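Fatty acyl CoA synthetase FADD13 (FATTY-ACYL-CoA SYNTHETASE) (Mycobacterium tuberculosis, PDB 3R44) is a member of the ANL superfamily of enzymes, with a large AMP-binding-type domain followed by a small C-terminal domain. Local coordinates at residues A[22-26]-A[46-50]; A[95-99]-A[110-116]; A[187-191]-A[318-322]; A[293-297]-A[310-314]; A[335-341]-A[401-407]. One frame throughout, in Å; residues are numbered along the deposited sequence.

Contact 1 (A[22-26]-A[46-50])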
# COMPACT_ATOMS: atom_id res chain seq x y z
N LEU A 22 -4.62 2.50 21.89
CA LEU A 22 -4.10 1.22 22.31
C LEU A 22 -4.31 1.02 23.81
O LEU A 22 -4.65 -0.10 24.25
CB LEU A 22 -2.61 1.11 21.97
CG LEU A 22 -1.86 -0.13 22.45
CD1 LEU A 22 -2.51 -1.44 21.74
CD2 LEU A 22 -0.31 -0.10 22.28
N ARG A 23 -4.03 2.04 24.59
CA ARG A 23 -4.24 1.94 26.04
C ARG A 23 -5.70 1.63 26.38
O ARG A 23 -5.99 0.86 27.27
CB ARG A 23 -3.75 3.20 26.76
CG ARG A 23 -3.83 3.05 28.22
CD ARG A 23 -3.93 4.39 28.87
NE ARG A 23 -3.72 4.26 30.33
CZ ARG A 23 -4.69 4.23 31.24
NH1 ARG A 23 -5.97 4.32 30.86
NH2 ARG A 23 -4.36 4.13 32.53
N GLN A 24 -6.61 2.22 25.63
CA GLN A 24 -8.04 1.98 25.84
C GLN A 24 -8.40 0.55 25.46
O GLN A 24 -9.15 -0.10 26.19
CB GLN A 24 -8.86 2.99 25.08
CG GLN A 24 -8.76 4.38 25.68
CD GLN A 24 -9.46 5.43 24.86
OE1 GLN A 24 -9.60 5.30 23.66
NE2 GLN A 24 -9.90 6.49 25.53
N ARG A 25 -7.78 0.01 24.40
CA ARG A 25 -8.04 -1.42 24.04
C ARG A 25 -7.47 -2.31 25.13
O ARG A 25 -8.10 -3.28 25.54
CB ARG A 25 -7.51 -1.77 22.67
CG ARG A 25 -7.59 -3.25 22.33
CD ARG A 25 -8.93 -3.91 22.46
NE ARG A 25 -9.90 -3.35 21.57
CZ ARG A 25 -11.18 -3.58 21.64
NH1 ARG A 25 -11.65 -4.36 22.59
NH2 ARG A 25 -12.01 -3.02 20.77
N ALA A 26 -6.34 -1.88 25.73
CA ALA A 26 -5.76 -2.62 26.81
C ALA A 26 -6.60 -2.51 28.10
O ALA A 26 -6.40 -3.25 29.04
CB ALA A 26 -4.34 -2.22 27.10
N TYR A 46 -3.06 -7.59 24.98
CA TYR A 46 -3.17 -6.13 24.81
C TYR A 46 -2.51 -5.36 25.95
O TYR A 46 -1.83 -4.36 25.73
CB TYR A 46 -4.61 -5.66 24.54
CG TYR A 46 -4.88 -5.70 23.09
CD1 TYR A 46 -5.61 -6.74 22.51
CD2 TYR A 46 -4.36 -4.72 22.26
CE1 TYR A 46 -5.82 -6.79 21.16
CE2 TYR A 46 -4.54 -4.76 20.91
CZ TYR A 46 -5.27 -5.79 20.34
OH TYR A 46 -5.42 -5.76 18.94
N ALA A 47 -2.70 -5.83 27.18
CA ALA A 47 -2.02 -5.17 28.32
C ALA A 47 -0.48 -5.22 28.15
O ALA A 47 0.22 -4.22 28.39
CB ALA A 47 -2.44 -5.79 29.67
N GLN A 48 0.05 -6.35 27.69
CA GLN A 48 1.52 -6.44 27.45
C GLN A 48 1.97 -5.57 26.29
O GLN A 48 3.04 -4.93 26.36
CB GLN A 48 2.00 -7.86 27.22
CG GLN A 48 1.68 -8.76 28.40
CD GLN A 48 1.93 -10.22 28.10
OE1 GLN A 48 1.43 -10.80 27.11
NE2 GLN A 48 2.67 -10.85 28.99
N MET A 49 1.16 -5.50 25.25
CA MET A 49 1.53 -4.71 24.12
C MET A 49 1.57 -3.21 24.54
O MET A 49 2.47 -2.47 24.14
CB MET A 49 0.56 -4.90 22.98
CG MET A 49 1.07 -4.21 21.73
SD MET A 49 0.42 -5.02 20.29
CE MET A 49 -0.98 -3.98 20.02
N ASN A 50 0.54 -2.77 25.28
CA ASN A 50 0.50 -1.39 25.76
C ASN A 50 1.75 -1.11 26.63
O ASN A 50 2.41 -0.05 26.49
CB ASN A 50 -0.79 -1.04 26.53
CG ASN A 50 -0.88 0.42 26.82
OD1 ASN A 50 -0.90 1.25 25.89
ND2 ASN A 50 -0.77 0.77 28.09

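Contact 2 (A[95-99]-A[110-116])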
# COMPACT_ATOMS: atom_id res chain seq x y z
N ALA A 95 6.61 8.69 13.12
CA ALA A 95 7.30 7.53 12.64
C ALA A 95 7.51 7.65 11.14
O ALA A 95 6.65 8.14 10.43
CB ALA A 95 6.51 6.22 12.97
N VAL A 96 8.66 7.20 10.69
CA VAL A 96 9.04 7.19 9.28
C VAL A 96 9.39 5.73 8.89
O VAL A 96 10.56 5.29 8.93
CB VAL A 96 10.19 8.14 8.91
CG1 VAL A 96 10.39 8.16 7.42
CG2 VAL A 96 9.88 9.61 9.39
N PRO A 97 8.38 4.98 8.51
CA PRO A 97 8.67 3.56 8.19
C PRO A 97 9.28 3.46 6.80
O PRO A 97 8.66 3.94 5.81
CB PRO A 97 7.29 2.90 8.17
CG PRO A 97 6.35 3.82 8.72
CD PRO A 97 6.91 5.22 8.58
N ILE A 98 10.42 2.80 6.69
CA ILE A 98 11.14 2.74 5.41
C ILE A 98 11.19 1.33 4.85
O ILE A 98 11.48 0.36 5.59
CB ILE A 98 12.56 3.31 5.58
CG1 ILE A 98 12.49 4.77 6.08
CG2 ILE A 98 13.32 3.23 4.26
CD1 ILE A 98 13.85 5.38 6.46
N ASN A 99 10.93 1.21 3.55
CA ASN A 99 10.99 -0.08 2.83
C ASN A 99 12.41 -0.64 2.92
O ASN A 99 13.35 -0.01 2.44
CB ASN A 99 10.57 0.20 1.37
CG ASN A 99 10.55 -1.03 0.46
OD1 ASN A 99 11.22 -2.02 0.67
ND2 ASN A 99 9.73 -0.95 -0.58
N ILE A 110 15.50 9.60 1.93
CA ILE A 110 14.36 9.62 2.83
C ILE A 110 14.71 10.16 4.18
O ILE A 110 13.96 10.99 4.72
CB ILE A 110 13.75 8.19 2.98
CG1 ILE A 110 13.09 7.83 1.65
CG2 ILE A 110 12.77 8.11 4.14
CD1 ILE A 110 12.52 6.29 1.60
N LEU A 111 15.86 9.72 4.72
CA LEU A 111 16.35 10.22 6.00
C LEU A 111 16.62 11.70 5.98
O LEU A 111 16.29 12.37 6.94
CB LEU A 111 17.57 9.44 6.49
CG LEU A 111 17.37 7.94 6.79
CD1 LEU A 111 18.72 7.37 7.17
CD2 LEU A 111 16.35 7.72 7.96
N SER A 112 17.21 12.21 4.90
CA SER A 112 17.44 13.63 4.75
C SER A 112 16.20 14.40 4.55
O SER A 112 16.03 15.47 5.12
CB SER A 112 18.29 13.96 3.52
OG SER A 112 19.56 13.44 3.68
N ASP A 113 15.33 13.91 3.67
CA ASP A 113 14.12 14.61 3.39
C ASP A 113 13.20 14.73 4.62
O ASP A 113 12.56 15.79 4.85
CB ASP A 113 13.34 13.95 2.26
CG ASP A 113 12.11 14.79 1.80
OD1 ASP A 113 12.29 15.68 0.94
OD2 ASP A 113 10.99 14.53 2.24
N SER A 114 13.09 13.64 5.37
CA SER A 114 12.24 13.60 6.54
C SER A 114 12.84 14.33 7.71
O SER A 114 12.11 14.64 8.66
CB SER A 114 11.95 12.17 6.96
OG SER A 114 13.13 11.47 7.30
N GLY A 115 14.15 14.53 7.68
CA GLY A 115 14.88 15.14 8.79
C GLY A 115 14.78 14.28 10.03
O GLY A 115 14.69 14.81 11.19
N SER A 116 14.78 12.96 9.80
CA SER A 116 14.74 11.99 10.89
C SER A 116 15.87 12.26 11.86
O SER A 116 17.03 12.48 11.46
CB SER A 116 14.86 10.53 10.45
OG SER A 116 13.69 10.17 9.73

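Contact 3 (A[187-191]-A[318-322])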
# COMPACT_ATOMS: atom_id res chain seq x y z
N GLY A 187 7.20 12.56 0.64
CA GLY A 187 6.76 12.03 1.91
C GLY A 187 5.35 12.37 2.18
O GLY A 187 4.97 13.55 2.23
N VAL A 188 4.55 11.33 2.35
CA VAL A 188 3.12 11.49 2.61
C VAL A 188 2.88 11.58 4.14
O VAL A 188 3.20 10.63 4.87
CB VAL A 188 2.36 10.31 2.03
CG1 VAL A 188 0.86 10.41 2.39
CG2 VAL A 188 2.57 10.23 0.52
N VAL A 189 2.38 12.73 4.63
CA VAL A 189 2.22 12.97 6.07
C VAL A 189 0.82 12.55 6.50
O VAL A 189 -0.16 13.09 6.00
CB VAL A 189 2.44 14.46 6.47
CG1 VAL A 189 2.28 14.64 8.01
CG2 VAL A 189 3.84 14.93 5.94
N HIS A 190 0.73 11.57 7.38
CA HIS A 190 -0.54 11.21 8.04
C HIS A 190 -0.55 11.63 9.51
O HIS A 190 0.48 11.78 10.13
CB HIS A 190 -0.87 9.72 7.85
CG HIS A 190 -1.39 9.41 6.48
ND1 HIS A 190 -2.67 9.75 6.08
CD2 HIS A 190 -0.78 8.90 5.38
CE1 HIS A 190 -2.82 9.45 4.80
NE2 HIS A 190 -1.69 8.92 4.36
N THR A 191 -1.74 11.76 10.04
CA THR A 191 -1.98 12.26 11.37
C THR A 191 -2.75 11.19 12.18
O THR A 191 -3.09 10.09 11.67
CB THR A 191 -2.85 13.52 11.31
OG1 THR A 191 -4.11 13.17 10.69
CG2 THR A 191 -2.09 14.69 10.57
N THR A 318 -1.01 5.30 -0.81
CA THR A 318 -0.36 5.89 0.36
C THR A 318 -1.05 7.16 0.89
O THR A 318 -1.27 7.28 2.09
CB THR A 318 1.15 6.10 0.08
OG1 THR A 318 1.68 4.83 -0.33
CG2 THR A 318 1.88 6.57 1.32
N GLU A 319 -1.44 8.05 -0.02
CA GLU A 319 -2.11 9.31 0.30
C GLU A 319 -3.47 9.13 0.97
O GLU A 319 -3.96 10.05 1.61
CB GLU A 319 -2.26 10.14 -0.96
CG GLU A 319 -0.93 10.72 -1.46
CD GLU A 319 -0.25 9.86 -2.55
OE1 GLU A 319 -0.38 8.59 -2.54
OE2 GLU A 319 0.50 10.48 -3.35
N SER A 320 -4.09 7.97 0.78
CA SER A 320 -5.39 7.67 1.42
C SER A 320 -5.29 6.74 2.61
O SER A 320 -6.28 6.21 3.10
CB SER A 320 -6.36 7.14 0.39
OG SER A 320 -6.01 5.84 0.04
N CYS A 321 -4.07 6.58 3.12
CA CYS A 321 -3.78 5.76 4.30
C CYS A 321 -4.27 4.35 4.18
O CYS A 321 -4.72 3.77 5.18
CB CYS A 321 -4.40 6.35 5.56
SG CYS A 321 -3.47 6.07 7.04
N GLY A 322 -4.28 3.86 2.95
CA GLY A 322 -4.77 2.52 2.71
C GLY A 322 -6.28 2.37 2.65
O GLY A 322 -6.76 1.25 2.62

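Contact 4 (A[293-297]-A[310-314])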
# COMPACT_ATOMS: atom_id res chain seq x y z
N GLY A 293 -3.66 -4.95 -4.79
CA GLY A 293 -3.00 -5.23 -6.05
C GLY A 293 -4.04 -5.37 -7.14
O GLY A 293 -5.17 -4.96 -6.98
N ALA A 294 -3.64 -5.94 -8.26
CA ALA A 294 -4.52 -6.08 -9.38
C ALA A 294 -5.73 -6.92 -8.99
O ALA A 294 -5.71 -7.63 -7.99
CB ALA A 294 -3.79 -6.73 -10.57
N PRO A 295 -6.79 -6.84 -9.79
CA PRO A 295 -7.94 -7.71 -9.51
C PRO A 295 -7.56 -9.21 -9.54
O PRO A 295 -6.67 -9.64 -10.30
CB PRO A 295 -8.93 -7.35 -10.61
CG PRO A 295 -8.50 -5.92 -11.07
CD PRO A 295 -7.00 -6.01 -10.99
N MET A 296 -8.18 -9.98 -8.66
CA MET A 296 -7.98 -11.40 -8.58
C MET A 296 -8.60 -12.06 -9.80
O MET A 296 -9.69 -11.67 -10.20
CB MET A 296 -8.73 -11.89 -7.36
CG MET A 296 -8.06 -11.64 -6.08
SD MET A 296 -6.70 -12.76 -5.97
CE MET A 296 -7.61 -14.24 -5.53
N PRO A 297 -7.94 -13.08 -10.37
CA PRO A 297 -8.54 -13.81 -11.48
C PRO A 297 -9.74 -14.62 -11.00
O PRO A 297 -9.67 -15.19 -9.89
CB PRO A 297 -7.44 -14.76 -11.95
CG PRO A 297 -6.28 -14.53 -11.12
CD PRO A 297 -6.54 -13.46 -10.13
N GLU A 310 -13.62 -16.49 1.19
CA GLU A 310 -13.96 -15.36 0.32
C GLU A 310 -12.78 -14.43 0.14
O GLU A 310 -11.77 -14.59 0.80
CB GLU A 310 -15.19 -14.65 0.85
CG GLU A 310 -16.43 -15.49 0.52
CD GLU A 310 -17.73 -14.89 0.96
OE1 GLU A 310 -17.76 -14.15 1.96
OE2 GLU A 310 -18.76 -15.19 0.31
N VAL A 311 -12.92 -13.45 -0.75
CA VAL A 311 -11.85 -12.51 -1.00
C VAL A 311 -12.43 -11.09 -1.00
O VAL A 311 -13.45 -10.85 -1.64
CB VAL A 311 -11.12 -12.82 -2.34
CG1 VAL A 311 -9.94 -11.92 -2.52
CG2 VAL A 311 -10.60 -14.29 -2.35
N VAL A 312 -11.81 -10.20 -0.23
CA VAL A 312 -12.08 -8.77 -0.29
C VAL A 312 -10.95 -8.10 -1.07
O VAL A 312 -9.76 -8.43 -0.89
CB VAL A 312 -12.20 -8.18 1.13
CG1 VAL A 312 -12.22 -6.62 1.12
CG2 VAL A 312 -13.42 -8.87 1.86
N GLN A 313 -11.32 -7.18 -1.95
CA GLN A 313 -10.36 -6.48 -2.79
C GLN A 313 -10.62 -5.00 -2.68
O GLN A 313 -11.65 -4.61 -2.15
CB GLN A 313 -10.53 -6.93 -4.25
CG GLN A 313 -10.21 -8.34 -4.51
CD GLN A 313 -10.65 -8.76 -5.89
OE1 GLN A 313 -9.94 -8.51 -6.85
NE2 GLN A 313 -11.85 -9.38 -5.99
N GLY A 314 -9.70 -4.17 -3.11
CA GLY A 314 -9.97 -2.75 -3.17
C GLY A 314 -8.92 -1.90 -3.83
O GLY A 314 -7.97 -2.42 -4.44
O HOH W 1 -5.03 -2.14 -4.58
O HOH W 2 -7.09 -7.82 -5.69

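Contact 5 (A[335-341]-A[401-407])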
# COMPACT_ATOMS: atom_id res chain seq x y z
N LYS A 335 -18.57 -8.88 -9.55
CA LYS A 335 -17.89 -7.66 -10.09
C LYS A 335 -16.40 -7.84 -10.35
O LYS A 335 -15.60 -6.93 -10.05
CB LYS A 335 -18.10 -6.44 -9.19
CG LYS A 335 -19.54 -6.08 -8.89
CD LYS A 335 -20.35 -5.80 -10.14
CE LYS A 335 -20.17 -4.43 -10.73
NZ LYS A 335 -21.52 -3.85 -11.15
N ALA A 336 -16.05 -8.99 -10.93
CA ALA A 336 -14.66 -9.30 -11.31
C ALA A 336 -14.06 -8.13 -12.03
O ALA A 336 -14.66 -7.61 -13.00
CB ALA A 336 -14.58 -10.52 -12.19
N GLY A 337 -12.91 -7.69 -11.52
CA GLY A 337 -12.15 -6.59 -12.10
C GLY A 337 -12.44 -5.23 -11.49
O GLY A 337 -11.70 -4.25 -11.73
N SER A 338 -13.50 -5.14 -10.67
CA SER A 338 -13.80 -3.91 -9.96
C SER A 338 -12.93 -3.76 -8.71
O SER A 338 -12.57 -4.76 -8.09
CB SER A 338 -15.26 -3.85 -9.54
OG SER A 338 -15.50 -2.65 -8.86
N ALA A 339 -12.66 -2.52 -8.32
CA ALA A 339 -12.02 -2.18 -7.07
C ALA A 339 -13.07 -1.94 -5.95
O ALA A 339 -12.71 -1.62 -4.81
CB ALA A 339 -11.15 -0.89 -7.27
N GLY A 340 -14.35 -2.06 -6.30
CA GLY A 340 -15.47 -2.01 -5.37
C GLY A 340 -16.05 -0.61 -5.21
O GLY A 340 -15.85 0.26 -6.06
N ARG A 341 -16.85 -0.46 -4.16
CA ARG A 341 -17.52 0.80 -3.83
C ARG A 341 -16.72 1.62 -2.82
O ARG A 341 -15.89 1.10 -2.08
CB ARG A 341 -18.88 0.48 -3.19
CG ARG A 341 -19.95 -0.12 -4.14
CD ARG A 341 -21.21 -0.51 -3.41
NE ARG A 341 -22.32 -0.47 -4.38
CZ ARG A 341 -23.39 -1.21 -4.29
NH1 ARG A 341 -23.50 -2.09 -3.31
NH2 ARG A 341 -24.32 -1.12 -5.21
N ASP A 401 -19.28 2.74 -12.36
CA ASP A 401 -20.50 2.31 -13.01
C ASP A 401 -21.74 2.86 -12.34
O ASP A 401 -21.68 3.49 -11.27
CB ASP A 401 -20.53 0.79 -13.24
CG ASP A 401 -20.85 -0.02 -12.03
OD1 ASP A 401 -21.25 0.47 -10.97
OD2 ASP A 401 -20.68 -1.27 -12.12
N ASP A 402 -22.89 2.63 -12.97
CA ASP A 402 -24.15 3.19 -12.48
C ASP A 402 -24.47 2.72 -11.05
O ASP A 402 -25.25 3.36 -10.33
CB ASP A 402 -25.31 2.86 -13.45
CG ASP A 402 -25.16 3.55 -14.84
OD1 ASP A 402 -24.66 4.71 -14.88
OD2 ASP A 402 -25.55 2.94 -15.87
N GLU A 403 -23.88 1.60 -10.61
CA GLU A 403 -24.18 1.07 -9.29
C GLU A 403 -23.10 1.50 -8.27
O GLU A 403 -23.11 1.05 -7.11
CB GLU A 403 -24.36 -0.47 -9.34
CG GLU A 403 -25.76 -0.96 -9.51
CD GLU A 403 -26.68 -0.54 -8.33
OE1 GLU A 403 -26.44 -0.93 -7.14
OE2 GLU A 403 -27.67 0.17 -8.61
N GLY A 404 -22.17 2.35 -8.68
CA GLY A 404 -21.15 2.87 -7.80
C GLY A 404 -19.86 2.09 -7.70
O GLY A 404 -19.02 2.37 -6.84
N TYR A 405 -19.65 1.14 -8.61
CA TYR A 405 -18.46 0.28 -8.56
C TYR A 405 -17.36 0.93 -9.39
O TYR A 405 -17.57 1.28 -10.57
CB TYR A 405 -18.77 -1.13 -9.01
CG TYR A 405 -19.59 -1.93 -8.03
CD1 TYR A 405 -18.99 -2.67 -7.05
CD2 TYR A 405 -20.96 -1.90 -8.05
CE1 TYR A 405 -19.73 -3.42 -6.13
CE2 TYR A 405 -21.72 -2.60 -7.10
CZ TYR A 405 -21.11 -3.36 -6.17
OH TYR A 405 -21.85 -4.09 -5.31
N LEU A 406 -16.22 1.09 -8.76
CA LEU A 406 -15.02 1.66 -9.38
C LEU A 406 -14.23 0.61 -10.16
O LEU A 406 -13.99 -0.50 -9.66
CB LEU A 406 -14.09 2.21 -8.29
CG LEU A 406 -12.77 2.81 -8.75
CD1 LEU A 406 -13.05 3.93 -9.76
CD2 LEU A 406 -11.91 3.37 -7.58
N TYR A 407 -13.81 0.97 -11.38
CA TYR A 407 -12.95 0.14 -12.23
C TYR A 407 -11.75 1.01 -12.55
O TYR A 407 -11.89 2.04 -13.17
CB TYR A 407 -13.64 -0.29 -13.53
CG TYR A 407 -14.73 -1.33 -13.33
CD1 TYR A 407 -14.46 -2.67 -13.51
CD2 TYR A 407 -15.99 -0.97 -12.91
CE1 TYR A 407 -15.42 -3.64 -13.31
CE2 TYR A 407 -16.99 -1.94 -12.69
CZ TYR A 407 -16.69 -3.26 -12.90
OH TYR A 407 -17.64 -4.21 -12.69
O HOH W 3 -17.07 -6.42 -13.59

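Contact 1 (A[22-26]-A[46-50])
Leu22, Ala26, Tyr46 and Asn50 form the centre of a helix-helix packing contact near the N-terminus of the chain, its centre about 26 Å from that of the chain. Helices 18-28 and 46-62 run roughly antiparallel here, their short segments crossing at -148° with 8.5 Å between axes. Arg25 lays its CG over the middle of the Tyr46 ring, a CH-pi contact 3.6 Å from the centroid. Leu22 CG stands anti to the backbone N (chi1 175°), which sends its methyls to the other helix; CD1 reaches the ring at its edge, 3.8 Å from Tyr46 CD2. The same methyl is also tight against Met49, Leu22 CD1 being 3.4 Å from Met49 CE. Ala26 is small enough to bring the backbones together, its CA lying 4.8 Å from that of Ala47. The Asn50 amide rests against Arg23, OD1 being 3.4 Å from Arg23 CA, yet OD1 bonds to Lys90 and ND2 to Glu162. The Arg25 guanidinium goes to Ser29, Ala233 and Met234, and Tyr46 OH to Val237 O. With strands 33-37 and 42-45 between them in sequence, the helices form an antiparallel pair beside one end of the mixed nine-stranded sheet.

Contact 2 (A[95-99]-A[110-116])
Ile98 turns CG1 away from its own carbonyl carbon (chi1 -58°) and extends beyond it (chi2 172°), which carries CD1 up to two side chains of helix 104-114. That methyl meets Ile110 CG2 at 3.7 Å, while Leu111 CD2 approaches Ile98 CD1 at the same 3.7 Å. Ile98 and Ile110 lie alongside with their chains running opposite ways, and Leu111 comes in crosswise. Two residues earlier on the strand side, Val96 divides its branches: CG1 lies 4.1 Å from Ile110 CG2, and CG2 faces the two serines at the end of the helix, 3.9 Å from Ser116 OG. This is part of a beta-alpha-beta crossover within the parallel four-stranded sheet, in which edge strand 94-97 leads into helix 104-114 and the chain then goes on to strand 118-121, with strand 70-74 between the two strands. The helix ends in a Schellman motif with Gly115 at C-prime, its positive phi turning the chain out of the helix and Ser116 N returning to Leu111 O. Polar atoms beside Val96 are paired among themselves: Ser114 OG donates to Ile110 O at 2.8 Å, on the opposite face of that carbonyl from Ser114 N, and accepts from Ser116 OG, also at 2.8 Å. Leu111 and Ser116 also touch Ala72 on strand 70-74, and Tyr177 of strand 172-178 touches Ile110 and Ser114.

Contact 3 (A[187-191]-A[318-322])
Strand residues Val188 and His190 face a short 3-10 turn and the loop that follows it, with Val188 CA 6.1 Å from that of Glu319 and His190 CA 7.4 Å from that of Cys321. His190 CG stands opposite its own carbonyl carbon (chi1 -77°), directing the imidazole at the turn. The one hydrogen bond across the contact joins side chain to backbone: His190 NE2 donates to Thr318 O at 2.8 Å. It arrives in the carbonyl plane with an N-H...O angle of 155°, the oxygen lying slightly out of the imidazole plane. Thr318 O also takes the backbone N of Cys321, so two donors grip it at the turn. Farther round the ring edge, His190 CE1 is 3.4 Å from Glu319 O. Cys321 covers one face of the imidazole, its SG 3.9 Å from the centroid in a sulfur-aromatic contact and its CB toward the rim. Beside this, Val188 supplies an apolar patch, with CG2 3.8 Å from Thr318 CG2 and CG1 against the CA of Glu319. The second ring nitrogen, His190 ND1, is bonded to Ser194 OG, so both nitrogens have partners and the rotation of the ring is fixed. Glu319 directs its carboxylate to Tyr376 OH. Phe174 of strand 172-178 meets the imidazole, and Val195 of helix 192-205 touches both His190 and Cys321; the contact thus joins the central strand of the three-stranded antiparallel sheet to the loop between strands 310-316 and 324-327.

Contact 4 (A[293-297]-A[310-314])
Hydrogen bonding between Gln313 and the backbone of Met296 is the main polar link between loop 293-297 and strand 310-314. Met296 N donates to Gln313 OE1 at 2.9 Å and almost straight, with an N-H...O angle of 173°, although the donor stands well above the plane of the amide carbonyl. Gln313 reaches the loop because its CG points away from its own carbonyl carbon (chi1 -65°) and the chain is extended beyond it. The same oxygen lies 3.4 Å from Pro295 CA, which brings the amide close against the loop backbone.

Water adds two further links. One water accepts from Gly293 N and donates to Gly314 O at 3.0 Å, joining the backbones where the loop begins. A second water lies within hydrogen-bonding distance of both Ala294 O, at 2.7 Å, and Gln313 OE1, at 3.2 Å.

Apolar packing comes from Met296, whose chain is bent at both chi2 and chi3. Its CG lies 4.0 Å from Val311 CG1, and the same Met296 CG also lies against the Gln313 amide, 3.9 Å from Gln313 CD, so the methionine lies over two residues on the same side of the strand.

Strand 310-316 pairs in parallel with 288-291 and antiparallel with 324-327 in the mixed sheet. The loop leaves strand 288-291 and leads into helix 298-306, with Pro297 at its N-cap, so the contact sits at the start of a beta-alpha-beta crossover; Met296 also packs on Pro266 and Leu269 of helix 266-274.

Contact 5 (A[335-341]-A[401-407])
Residues 335-341, opening with a type II turn at Lys335-Ser338, pack against a beta hairpin of strands 396-400 and 406-410, whose connection is the type I turn Asp401-Gly404. Leu406 is held by its backbone at both ends: its N donates to Gly340 O at 2.8 Å, and its O accepts from Ala339 N and from Ser338 OG, the hydroxyl coming from above the carbonyl plane at 2.7 Å. Ser338 OG in turn accepts from Gly340 N, forming an ST turn. Asp401 uses its two oxygens differently. With CG between the backbone N and the carbonyl carbon (chi1 77°), the carboxylate folds back over its turn, where OD1 takes Glu403 N, making an Asx turn, and Tyr405 N, which approach from opposite faces of the carboxylate; OD2 forms a salt bridge on its syn side with Lys335 NZ at 2.9 Å. Arg341 brings NE and NH2 side-on to Glu403 O, both in the guanidinium plane, and NH2 also makes a salt bridge with Glu403 OE1 at 2.9 Å.

Between these charged groups the Tyr405 ring is covered on both faces, by Arg341 CG over its centre, 3.9 Å from the centroid, and by Lys335 CG toward the rim on the opposite face. Its hydroxyl bonds to Asp331 OD2. Tyr407 lies against the first turn, with Ser338 CB over its ring face. A water donates to Ala336 O. Leu406 and Ala339 both touch Tyr315 of strand 310-316, and Lys335 CE lies 3.2 Å from Tyr407 OH.

Contact 1 closes first along the chain and lies about 26 Å from the chain's centre, its own centre about 38 Å from that of contact 5. Contact 2 follows, then contact 3, whose span in sequence contains contact 4, and contact 5 comes last. The mixed nine-stranded sheet relates most of them: the helices of contact 1 flank its 33-37 and 42-45 end, contact 4 lies on strand 310-316, contact 3 uses the loop after that strand, and contact 5 runs into edge strand 341-342. Contacts 4 and 5 touch near that edge, Pro295 CB being 3.6 Å from Gly337 CA. Contact 2 belongs to the separate parallel sheet, its centre about 14 Å from that of contact 3.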